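Local coordinates for uncharacterized protein DR_0571 (Deinococcus radiodurans R1, PDB 3C4N) that is of unknown function but is probably a FAD-dependent oxidoreductase, and binds ADP, at residues V118-A129 against L157-T168; A82-D90 against G376-L384. All coordinates share one frame; numbering follows the deposited sequence.

Interaction 1 of 2, residues V118-A129 against L157-T168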
# COMPACT_ATOMS: atom_id res chain seq x y z
N VAL A 118 -2.46 -20.11 -12.61
CA VAL A 118 -3.07 -21.31 -12.03
C VAL A 118 -2.99 -22.44 -13.04
O VAL A 118 -3.60 -22.37 -14.12
CB VAL A 118 -4.56 -21.08 -11.67
CG1 VAL A 118 -5.13 -22.34 -11.04
CG2 VAL A 118 -4.72 -19.90 -10.75
N GLU A 119 -2.25 -23.50 -12.71
CA GLU A 119 -2.13 -24.62 -13.62
C GLU A 119 -2.91 -25.84 -13.15
O GLU A 119 -3.20 -25.99 -11.96
CB GLU A 119 -0.64 -24.99 -13.85
CG GLU A 119 0.19 -25.22 -12.60
CD GLU A 119 1.01 -24.00 -12.15
OE1 GLU A 119 1.73 -24.11 -11.13
OE2 GLU A 119 0.95 -22.94 -12.80
N ASP A 120 -3.29 -26.68 -14.11
CA ASP A 120 -4.03 -27.90 -13.83
C ASP A 120 -2.98 -28.94 -13.48
O ASP A 120 -2.09 -29.22 -14.28
CB ASP A 120 -4.81 -28.35 -15.05
CG ASP A 120 -5.80 -27.30 -15.51
OD1 ASP A 120 -6.56 -26.79 -14.66
OD2 ASP A 120 -5.82 -26.98 -16.71
N ARG A 121 -3.08 -29.50 -12.29
CA ARG A 121 -2.09 -30.46 -11.88
C ARG A 121 -2.76 -31.53 -11.05
O ARG A 121 -3.20 -31.27 -9.94
CB ARG A 121 -1.02 -29.73 -11.07
CG ARG A 121 0.31 -30.44 -10.94
CD ARG A 121 1.15 -29.76 -9.88
NE ARG A 121 1.62 -28.43 -10.27
CZ ARG A 121 2.55 -28.21 -11.19
NH1 ARG A 121 2.93 -26.96 -11.47
NH2 ARG A 121 3.09 -29.22 -11.85
N PRO A 122 -2.87 -32.76 -11.58
CA PRO A 122 -3.51 -33.84 -10.83
C PRO A 122 -2.76 -34.14 -9.53
O PRO A 122 -1.54 -33.93 -9.45
CB PRO A 122 -3.44 -35.01 -11.81
CG PRO A 122 -2.18 -34.74 -12.56
CD PRO A 122 -2.31 -33.26 -12.84
N LEU A 123 -3.49 -34.61 -8.53
CA LEU A 123 -2.92 -34.93 -7.22
C LEU A 123 -3.12 -36.41 -6.92
O LEU A 123 -4.22 -36.93 -7.07
CB LEU A 123 -3.59 -34.07 -6.15
CG LEU A 123 -3.07 -34.17 -4.71
CD1 LEU A 123 -3.42 -32.91 -3.94
CD2 LEU A 123 -3.68 -35.39 -4.05
N LEU A 124 -2.06 -37.09 -6.51
CA LEU A 124 -2.15 -38.52 -6.20
C LEU A 124 -1.92 -38.80 -4.72
O LEU A 124 -0.91 -38.37 -4.17
CB LEU A 124 -1.14 -39.33 -7.01
CG LEU A 124 -1.05 -39.14 -8.53
CD1 LEU A 124 -0.11 -40.19 -9.08
CD2 LEU A 124 -2.39 -39.27 -9.18
N HIS A 125 -2.84 -39.52 -4.09
CA HIS A 125 -2.73 -39.90 -2.67
C HIS A 125 -2.25 -41.36 -2.63
O HIS A 125 -3.05 -42.29 -2.47
CB HIS A 125 -4.09 -39.78 -1.97
CG HIS A 125 -4.06 -40.14 -0.51
ND1 HIS A 125 -3.03 -40.84 0.07
CD2 HIS A 125 -4.96 -39.90 0.47
CE1 HIS A 125 -3.29 -41.03 1.35
NE2 HIS A 125 -4.46 -40.47 1.62
N LEU A 126 -0.94 -41.56 -2.78
CA LEU A 126 -0.32 -42.89 -2.77
C LEU A 126 -0.73 -43.73 -1.56
O LEU A 126 -0.73 -43.26 -0.42
CB LEU A 126 1.20 -42.76 -2.81
CG LEU A 126 1.74 -41.91 -3.96
CD1 LEU A 126 3.18 -41.51 -3.68
CD2 LEU A 126 1.62 -42.69 -5.27
N LEU A 127 -1.05 -45.00 -1.81
CA LEU A 127 -1.48 -45.92 -0.76
C LEU A 127 -0.76 -47.26 -0.85
O LEU A 127 -0.29 -47.65 -1.92
CB LEU A 127 -2.98 -46.14 -0.87
CG LEU A 127 -3.83 -44.89 -0.70
CD1 LEU A 127 -5.19 -45.10 -1.34
CD2 LEU A 127 -3.94 -44.56 0.78
N PRO A 128 -0.67 -47.99 0.27
CA PRO A 128 -0.02 -49.30 0.33
C PRO A 128 -0.89 -50.40 -0.26
O PRO A 128 -1.04 -50.50 -1.48
CB PRO A 128 0.23 -49.48 1.82
CG PRO A 128 -0.96 -48.82 2.43
CD PRO A 128 -1.06 -47.54 1.63
N ALA A 129 -1.45 -51.24 0.61
CA ALA A 129 -2.31 -52.34 0.18
C ALA A 129 -3.44 -51.78 -0.69
O ALA A 129 -4.34 -51.11 -0.19
CB ALA A 129 -2.90 -53.05 1.40
N LEU A 157 4.07 -48.54 -2.65
CA LEU A 157 3.01 -47.58 -2.93
C LEU A 157 2.46 -47.90 -4.32
O LEU A 157 2.54 -47.07 -5.23
CB LEU A 157 3.55 -46.14 -2.91
CG LEU A 157 3.94 -45.52 -1.57
CD1 LEU A 157 4.63 -44.18 -1.80
CD2 LEU A 157 2.70 -45.34 -0.70
N PRO A 158 1.89 -49.10 -4.49
CA PRO A 158 1.33 -49.57 -5.76
C PRO A 158 0.12 -48.80 -6.29
O PRO A 158 0.03 -48.53 -7.49
CB PRO A 158 0.99 -51.03 -5.44
CG PRO A 158 0.57 -50.96 -4.02
CD PRO A 158 1.63 -50.06 -3.41
N VAL A 159 -0.80 -48.45 -5.40
CA VAL A 159 -2.02 -47.74 -5.79
C VAL A 159 -2.13 -46.31 -5.25
O VAL A 159 -1.40 -45.91 -4.34
CB VAL A 159 -3.27 -48.53 -5.35
CG1 VAL A 159 -3.23 -49.95 -5.94
CG2 VAL A 159 -3.33 -48.59 -3.82
N ALA A 160 -3.07 -45.55 -5.82
CA ALA A 160 -3.29 -44.17 -5.40
C ALA A 160 -4.71 -43.70 -5.70
O ALA A 160 -5.45 -44.32 -6.46
CB ALA A 160 -2.28 -43.25 -6.08
N ARG A 161 -5.08 -42.58 -5.08
CA ARG A 161 -6.39 -41.97 -5.28
C ARG A 161 -6.08 -40.69 -6.07
O ARG A 161 -5.58 -39.72 -5.52
CB ARG A 161 -7.02 -41.63 -3.93
CG ARG A 161 -8.30 -40.79 -3.98
CD ARG A 161 -9.56 -41.61 -3.76
NE ARG A 161 -9.41 -42.53 -2.63
CZ ARG A 161 -9.08 -42.17 -1.39
NH1 ARG A 161 -8.87 -40.89 -1.11
NH2 ARG A 161 -8.94 -43.09 -0.45
N VAL A 162 -6.36 -40.72 -7.37
CA VAL A 162 -6.10 -39.58 -8.24
C VAL A 162 -7.20 -38.52 -8.23
O VAL A 162 -8.39 -38.84 -8.17
CB VAL A 162 -5.94 -40.01 -9.71
CG1 VAL A 162 -5.56 -38.81 -10.56
CG2 VAL A 162 -4.90 -41.12 -9.83
N ASP A 163 -6.80 -37.25 -8.29
CA ASP A 163 -7.77 -36.15 -8.34
C ASP A 163 -7.40 -35.33 -9.57
O ASP A 163 -6.49 -34.51 -9.54
CB ASP A 163 -7.70 -35.27 -7.09
CG ASP A 163 -8.43 -33.94 -7.26
OD1 ASP A 163 -9.09 -33.74 -8.31
OD2 ASP A 163 -8.34 -33.09 -6.35
N PRO A 164 -8.11 -35.56 -10.69
CA PRO A 164 -7.85 -34.85 -11.94
C PRO A 164 -8.17 -33.36 -11.91
O PRO A 164 -7.74 -32.61 -12.79
CB PRO A 164 -8.72 -35.60 -12.96
CG PRO A 164 -8.83 -36.98 -12.37
CD PRO A 164 -9.07 -36.66 -10.91
N ARG A 165 -8.92 -32.91 -10.90
CA ARG A 165 -9.28 -31.50 -10.83
C ARG A 165 -8.39 -30.67 -9.89
O ARG A 165 -8.70 -29.52 -9.61
CB ARG A 165 -10.75 -31.35 -10.41
CG ARG A 165 -11.74 -32.14 -11.25
CD ARG A 165 -13.15 -31.90 -10.78
NE ARG A 165 -13.52 -30.49 -10.94
CZ ARG A 165 -14.25 -29.80 -10.07
NH1 ARG A 165 -14.69 -30.39 -8.97
NH2 ARG A 165 -14.54 -28.53 -10.29
N ALA A 166 -7.30 -31.25 -9.40
CA ALA A 166 -6.42 -30.51 -8.49
C ALA A 166 -5.75 -29.35 -9.22
O ALA A 166 -5.50 -29.42 -10.42
CB ALA A 166 -5.37 -31.46 -7.89
N LEU A 167 -5.47 -28.28 -8.49
CA LEU A 167 -4.85 -27.10 -9.06
C LEU A 167 -3.70 -26.57 -8.19
O LEU A 167 -3.73 -26.72 -6.97
CB LEU A 167 -5.88 -25.97 -9.18
CG LEU A 167 -7.20 -26.12 -9.93
CD1 LEU A 167 -7.99 -24.84 -9.72
CD2 LEU A 167 -6.97 -26.38 -11.41
N THR A 168 -2.70 -25.94 -8.81
CA THR A 168 -1.63 -25.33 -8.03
C THR A 168 -1.53 -23.85 -8.37
O THR A 168 -1.70 -23.46 -9.53
CB THR A 168 -0.23 -25.97 -8.26
OG1 THR A 168 0.02 -26.11 -9.66
CG2 THR A 168 -0.15 -27.32 -7.56

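Interaction 2 of 2, residues A82-D90 against G376-L384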
# COMPACT_ATOMS: atom_id res chain seq x y z
N ALA A 82 2.46 -21.15 1.98
CA ALA A 82 1.40 -22.12 1.69
C ALA A 82 1.64 -22.71 0.30
O ALA A 82 1.97 -21.99 -0.64
CB ALA A 82 0.03 -21.43 1.76
N PRO A 83 1.49 -24.04 0.15
CA PRO A 83 1.71 -24.65 -1.16
C PRO A 83 0.70 -24.29 -2.24
O PRO A 83 0.94 -24.51 -3.42
CB PRO A 83 1.75 -26.14 -0.85
CG PRO A 83 0.90 -26.26 0.36
CD PRO A 83 1.33 -25.07 1.18
N GLY A 84 -0.44 -23.73 -1.84
CA GLY A 84 -1.46 -23.38 -2.82
C GLY A 84 -1.98 -24.56 -3.64
O GLY A 84 -1.96 -24.54 -4.88
N VAL A 85 -2.44 -25.60 -2.96
CA VAL A 85 -2.97 -26.77 -3.65
C VAL A 85 -4.48 -26.89 -3.48
O VAL A 85 -4.98 -27.06 -2.37
CB VAL A 85 -2.38 -28.08 -3.10
CG1 VAL A 85 -2.97 -29.26 -3.85
CG2 VAL A 85 -0.87 -28.07 -3.25
N TRP A 86 -5.22 -26.78 -4.58
CA TRP A 86 -6.66 -26.94 -4.50
C TRP A 86 -6.94 -28.37 -4.90
O TRP A 86 -6.63 -28.78 -6.03
CB TRP A 86 -7.39 -26.01 -5.46
CG TRP A 86 -8.88 -25.99 -5.23
CD1 TRP A 86 -9.58 -25.05 -4.54
CD2 TRP A 86 -9.84 -26.97 -5.66
NE1 TRP A 86 -10.92 -25.37 -4.51
CE2 TRP A 86 -11.10 -26.55 -5.19
CE3 TRP A 86 -9.76 -28.16 -6.39
CZ2 TRP A 86 -12.28 -27.28 -5.44
CZ3 TRP A 86 -10.93 -28.88 -6.64
CH2 TRP A 86 -12.17 -28.44 -6.16
N THR A 87 -7.50 -29.15 -3.99
CA THR A 87 -7.81 -30.54 -4.29
C THR A 87 -9.11 -31.00 -3.68
O THR A 87 -9.39 -30.69 -2.52
CB THR A 87 -6.70 -31.48 -3.79
OG1 THR A 87 -7.08 -32.83 -4.06
CG2 THR A 87 -6.47 -31.32 -2.30
N ALA A 88 -9.89 -31.74 -4.44
CA ALA A 88 -11.17 -32.25 -3.97
C ALA A 88 -10.98 -33.16 -2.76
O ALA A 88 -11.95 -33.53 -2.10
CB ALA A 88 -11.89 -33.01 -5.09
N GLN A 89 -9.74 -33.52 -2.46
CA GLN A 89 -9.47 -34.40 -1.32
C GLN A 89 -9.34 -33.61 -0.03
O GLN A 89 -9.22 -34.18 1.05
CB GLN A 89 -8.21 -35.24 -1.56
CG GLN A 89 -8.37 -36.25 -2.70
CD GLN A 89 -7.09 -36.99 -3.02
OE1 GLN A 89 -7.04 -37.77 -3.98
NE2 GLN A 89 -6.05 -36.76 -2.22
N ASP A 90 -9.36 -32.29 -0.14
CA ASP A 90 -9.26 -31.46 1.04
C ASP A 90 -10.60 -30.84 1.38
O ASP A 90 -10.67 -29.86 2.11
CB ASP A 90 -8.21 -30.37 0.86
CG ASP A 90 -6.80 -30.89 1.00
OD1 ASP A 90 -6.62 -32.08 1.35
OD2 ASP A 90 -5.86 -30.08 0.79
N GLY A 376 -6.23 -21.56 7.94
CA GLY A 376 -5.86 -22.92 8.33
C GLY A 376 -5.34 -23.85 7.25
O GLY A 376 -5.31 -23.48 6.07
N PRO A 377 -4.94 -25.08 7.61
CA PRO A 377 -4.40 -26.10 6.70
C PRO A 377 -5.21 -26.40 5.44
O PRO A 377 -4.71 -27.03 4.51
CB PRO A 377 -4.25 -27.34 7.60
CG PRO A 377 -3.97 -26.74 8.93
CD PRO A 377 -4.97 -25.59 9.00
N LEU A 378 -6.47 -25.97 5.39
CA LEU A 378 -7.26 -26.23 4.19
C LEU A 378 -7.55 -24.95 3.41
O LEU A 378 -8.29 -24.97 2.42
CB LEU A 378 -8.58 -26.94 4.55
CG LEU A 378 -8.48 -28.36 5.15
CD1 LEU A 378 -9.86 -28.82 5.55
CD2 LEU A 378 -7.86 -29.33 4.17
N ALA A 379 -6.93 -23.85 3.82
CA ALA A 379 -7.16 -22.57 3.17
C ALA A 379 -6.97 -22.58 1.64
O ALA A 379 -7.61 -21.79 0.94
CB ALA A 379 -6.28 -21.50 3.79
N ASP A 380 -6.12 -23.45 1.12
CA ASP A 380 -5.94 -23.48 -0.32
C ASP A 380 -7.21 -23.96 -1.05
O ASP A 380 -7.47 -23.55 -2.18
CB ASP A 380 -4.72 -24.34 -0.70
CG ASP A 380 -3.39 -23.78 -0.14
OD1 ASP A 380 -3.16 -22.54 -0.25
OD2 ASP A 380 -2.58 -24.58 0.39
N THR A 381 -8.01 -24.79 -0.40
CA THR A 381 -9.23 -25.28 -1.04
C THR A 381 -10.50 -24.54 -0.64
O THR A 381 -11.46 -24.48 -1.40
CB THR A 381 -9.46 -26.78 -0.74
OG1 THR A 381 -8.32 -27.54 -1.20
CG2 THR A 381 -10.72 -27.30 -1.45
N LEU A 382 -10.48 -23.95 0.56
CA LEU A 382 -11.66 -23.27 1.10
C LEU A 382 -11.46 -21.82 1.59
O LEU A 382 -12.42 -21.22 2.08
CB LEU A 382 -12.19 -24.11 2.26
CG LEU A 382 -12.37 -25.61 2.02
CD1 LEU A 382 -12.53 -26.35 3.34
CD2 LEU A 382 -13.57 -25.84 1.13
N GLY A 383 -10.26 -21.27 1.47
CA GLY A 383 -9.98 -19.93 1.97
C GLY A 383 -10.83 -18.76 1.47
O GLY A 383 -11.42 -18.04 2.28
N LEU A 384 -10.87 -18.54 0.16
CA LEU A 384 -11.65 -17.43 -0.39
C LEU A 384 -13.10 -17.48 0.07
O LEU A 384 -13.64 -16.48 0.53
CB LEU A 384 -11.59 -17.45 -1.93
CG LEU A 384 -10.23 -17.11 -2.56
CD1 LEU A 384 -10.24 -17.34 -4.09
CD2 LEU A 384 -9.93 -15.65 -2.25
O HOH W 1 -5.68 -27.55 0.36
O HOH W 2 -2.70 -27.78 -0.12

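Interaction 1 of 2, residues V118-A129 against L157-T168
T168 meets E119 and R121 in the first of two antiparallel pairings, and this end is the tight one. The T168 hydroxyl donates to E119 OE1 (OG1 to OE1 3.0 Å) and accepts from R121, whose NE lies 2.9 Å from T168 OG1. R121 also turns NH1 onto E119 OE1 in a salt bridge, so that this oxygen takes two donors, arriving from opposite faces of the carboxylate. What brings the hydroxyl there is the T168 first torsion, which places OG1 between its own backbone N and carbonyl carbon (chi1 48°). Buried beside this network, the methyl of A166 packs on L123 CB at 3.6 Å.

The register shifts by one residue between D120 and L123, yet backbone bonds continue on both sides of the step, from E119–T168 to L127–V159, where L127 N to V159 O is 2.7 Å. At the far end, L126 meets L157, just ahead of strand 159-163, at about a right angle, CD1 to CD1 3.6 Å. The stretch round H125 and R161, both partly exposed, is looser: their side chains come no nearer than H125 CB to R161 CB, 4.0 Å. Farther on, the segment runs out into exposed P128 and a poorly ordered A129.

Strand 118-127 is flanked in the sheet by strand 270-273, through V270 and R272, while L107 of helix 96-107 packs on V118 and L167.

Interaction 2 of 2, residues A82-D90 against G376-L384
T381 lies across W86 at about a right angle, with its methyl over one face of the indole. T381 CG2 stands 3.9 Å from the centroid of the W86 five-membered ring and 21° off the ring normal, a CH-pi contact offset toward the rim. The two branches of T381 divide the work: CG2 is anti to the backbone N (chi1 -58° for OG1) and takes the ring, while OG1 accepts a weak but nearly straight bond from T87 N, at 3.3 Å and 169°. W86 NE1 is satisfied elsewhere, by A99 O of helix 96-107. An alanine at W86 would lose the ring under the T381 methyl and is likely to open a gap against the helix start, leaving A99 O without its indole donor.

D380, in the first turn of helix 379-398, points at the chain opposite. Its carboxylate sits against G84, D380 OD1 to G84 CA 3.2 Å, and the A82 methyl lies 3.9 Å from the same oxygen; R46 forms a salt bridge with OD1. D90 crosses L378 obliquely, its CB 3.5 Å from L378 CD2, and its carboxylate is paired with R272.

Two waters bridge the two segments. One lies within hydrogen-bonding distance of V85 O, D90 OD2 and T381 OG1; the other reaches V85 O and D380 OD2. The chemistry is therefore mixed: a methyl on an aromatic face beside two carboxylates, each matched by an arginine from outside the contact, which probably favours their charged forms, in D380 despite its burial.

In the fold
The two contacts illustrate how a sheet can couple an antiparallel strand pairing to a helix start packed on a segment whose beginning lies near the nucleotide. Their centres are 14 Å apart, and they meet directly: L167 N lies 2.8 Å from W86 O, a probable hydrogen bond that joins strands 167-169 and 85-86, and D163 OD2 is 2.6 Å from T87 OG1. Thus interaction 1 borders the very chain that interaction 2 packs against the helix. The ADP side belongs to interaction 2 alone: the A82 side chain is about 7 Å from the bound nucleotide and about 6 Å from the side chains of A78 and T79, both ADP-binding residues, whereas interaction 1 lies away from that site.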